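Chitinase (Thermococcus kodakarensis KOD1, PDB 5DHE) hydrolyses chitin, and its third chitin-binding domain, the fragment in this crystal structure, probably holds the enzyme on the insoluble polysaccharide. Local coordinates at residues A[7-12]-A[86-91]. Sequence-based numbering, arbitrary orientation.
Sequences DAFSVK and EAMYLY
Two antiparallel sheets of a beta-sandwich face each other here, the fold expected of a chitin-binding module related to the cellulose-binding domains. Segment 7-12 runs into strand 9-15, at the margin of the four-stranded sheet, while 86-91 belongs to strand 85-92 of the five-stranded one. Their short axes run roughly antiparallel, at 149°, and approach to 9.9 Å; no hydrogen bond joins them, so the two are joined by apolar packing across the sandwich.

Phe9 carries most of it. Its CG stands anti to the carbonyl carbon (chi1 -83°), which sends the ring across to the opposing backbone with its far end between Met88 and Leu90. There CZ lies 3.8 Å from Met88 CB and equally far from Leu90 CB, and the same end of the ring meets the main chain linking these residues: the Tyr89 carbonyl carbon sits at the ring edge, near its plane. Phe9 and Leu90 pass alongside one another in opposite directions. Val23 and Leu25 of strand 18-26, with Val35 of strand 34-39, add further contacts around the phenylalanine, whose backbone N is hydrogen-bonded to Asp98 OD2.

Smaller methyl contacts complete the interface before and after Phe9. Leu90, with CG anti to its backbone N, brings CD2 to within 3.5 Å of Ala8 CB. Beyond Phe9, Val11 and Met88 meet tip to tip, and Trp100 touches both. The methionine chain is extended at chi2 and bends at chi3 (-73°), which sets the terminal methyl against the valine, so that Met88 CE rests against both branches, 3.6 Å from Val11 CG2 and 4.0 Å from Val11 CG1.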
loop_
_atom_site.group_PDB
_atom_site.type_symbol
_atom_site.label_atom_id
_atom_site.label_comp_id
_atom_site.label_asym_id
_atom_site.label_seq_id
_atom_site.Cartn_x
_atom_site.Cartn_y
_atom_site.Cartn_z
ATOM N N ASP A 7 -1.378 8.667 11.218
ATOM C CA ASP A 7 -2.787 8.342 11.024
ATOM C C ASP A 7 -3.144 8.258 9.541
ATOM O O ASP A 7 -4.325 8.291 9.174
ATOM C CB ASP A 7 -3.692 9.364 11.740
ATOM C CG ASP A 7 -3.653 10.741 11.109
ATOM O OD1 ASP A 7 -2.774 11.006 10.267
ATOM O OD2 ASP A 7 -4.511 11.577 11.474
ATOM N N ALA A 8 -2.132 8.104 8.686
ATOM C CA ALA A 8 -2.395 8.059 7.255
ATOM C C ALA A 8 -3.084 6.783 6.752
ATOM O O ALA A 8 -4.050 6.860 5.992
ATOM C CB ALA A 8 -1.085 8.292 6.474
ATOM N N PHE A 9 -2.611 5.616 7.172
ATOM C CA PHE A 9 -3.211 4.361 6.693
ATOM C C PHE A 9 -4.567 4.034 7.300
ATOM O O PHE A 9 -4.779 4.196 8.505
ATOM C CB PHE A 9 -2.326 3.140 7.023
ATOM C CG PHE A 9 -1.207 2.867 6.049
ATOM C CD1 PHE A 9 -1.472 2.578 4.718
ATOM C CD2 PHE A 9 0.107 2.793 6.503
ATOM C CE1 PHE A 9 -0.443 2.206 3.850
ATOM C CE2 PHE A 9 1.153 2.420 5.641
ATOM C CZ PHE A 9 0.871 2.125 4.306
ATOM N N SER A 10 -5.469 3.546 6.455
ATOM C CA SER A 10 -6.771 3.043 6.900
ATOM C C SER A 10 -6.916 1.816 6.008
ATOM O O SER A 10 -7.227 1.936 4.825
ATOM C CB SER A 10 -7.901 4.032 6.639
ATOM O OG SER A 10 -9.101 3.494 7.180
ATOM N N VAL A 11 -6.693 0.639 6.592
ATOM C CA VAL A 11 -6.688 -0.616 5.853
ATOM C C VAL A 11 -7.745 -1.622 6.287
ATOM O O VAL A 11 -7.962 -1.834 7.485
ATOM C CB VAL A 11 -5.285 -1.275 5.990
ATOM C CG1 VAL A 11 -5.212 -2.587 5.221
ATOM C CG2 VAL A 11 -4.222 -0.307 5.500
ATOM N N LYS A 12 -8.414 -2.224 5.307
ATOM C CA LYS A 12 -9.441 -3.228 5.589
ATOM C C LYS A 12 -9.067 -4.457 4.786
ATOM O O LYS A 12 -8.769 -4.348 3.594
ATOM C CB LYS A 12 -10.824 -2.735 5.150
ATOM C CG LYS A 12 -11.329 -1.525 5.924
ATOM C CD LYS A 12 -12.772 -1.239 5.570
ATOM C CE LYS A 12 -13.349 -0.172 6.485
ATOM N NZ LYS A 12 -12.432 0.982 6.593
ATOM N N GLU A 86 2.778 -8.821 5.354
ATOM C CA GLU A 86 3.365 -8.741 6.687
ATOM C C GLU A 86 3.519 -7.287 7.118
ATOM O O GLU A 86 3.539 -6.992 8.319
ATOM C CB GLU A 86 4.728 -9.433 6.687
ATOM C CG GLU A 86 4.641 -10.933 6.413
ATOM C CD GLU A 86 6.003 -11.593 6.354
ATOM O OE1 GLU A 86 6.906 -11.040 5.698
ATOM O OE2 GLU A 86 6.168 -12.672 6.960
ATOM N N ALA A 87 3.622 -6.381 6.150
ATOM C CA ALA A 87 3.777 -4.971 6.477
ATOM C C ALA A 87 3.618 -4.083 5.266
ATOM O O ALA A 87 3.844 -4.521 4.142
ATOM C CB ALA A 87 5.157 -4.725 7.094
ATOM N N MET A 88 3.184 -2.846 5.499
ATOM C CA MET A 88 3.087 -1.876 4.410
ATOM C C MET A 88 3.707 -0.598 4.928
ATOM O O MET A 88 3.577 -0.269 6.110
ATOM C CB MET A 88 1.645 -1.621 3.986
ATOM C CG MET A 88 0.963 -2.867 3.499
ATOM S SD MET A 88 -0.509 -2.445 2.552
ATOM C CE MET A 88 -1.535 -1.943 3.806
ATOM N N TYR A 89 4.413 0.102 4.045
ATOM C CA TYR A 89 5.088 1.338 4.426
ATOM C C TYR A 89 4.698 2.469 3.488
ATOM O O TYR A 89 4.754 2.312 2.266
ATOM C CB TYR A 89 6.600 1.154 4.343
ATOM C CG TYR A 89 7.136 -0.008 5.129
ATOM C CD1 TYR A 89 7.001 -1.315 4.664
ATOM C CD2 TYR A 89 7.758 0.195 6.358
ATOM C CE1 TYR A 89 7.468 -2.390 5.406
ATOM C CE2 TYR A 89 8.226 -0.862 7.102
ATOM C CZ TYR A 89 8.079 -2.149 6.625
ATOM O OH TYR A 89 8.540 -3.199 7.378
ATOM N N LEU A 90 4.324 3.611 4.057
ATOM C CA LEU A 90 3.955 4.776 3.248
ATOM C C LEU A 90 5.085 5.797 3.244
ATOM O O LEU A 90 5.524 6.263 4.304
ATOM C CB LEU A 90 2.680 5.438 3.789
ATOM C CG LEU A 90 2.331 6.794 3.141
ATOM C CD1 LEU A 90 1.917 6.582 1.691
ATOM C CD2 LEU A 90 1.169 7.455 3.900
ATOM N N TYR A 91 5.563 6.126 2.053
ATOM C CA TYR A 91 6.632 7.103 1.895
ATOM C C TYR A 91 6.126 8.265 1.060
ATOM O O TYR A 91 5.425 8.088 0.048
ATOM C CB TYR A 91 7.824 6.492 1.159
ATOM C CG TYR A 91 8.520 5.414 1.933
ATOM C CD1 TYR A 91 9.513 5.730 2.856
ATOM C CD2 TYR A 91 8.177 4.077 1.747
ATOM C CE1 TYR A 91 10.158 4.724 3.586
ATOM C CE2 TYR A 91 8.804 3.073 2.464
ATOM C CZ TYR A 91 9.789 3.399 3.379
ATOM O OH TYR A 91 10.415 2.401 4.091
#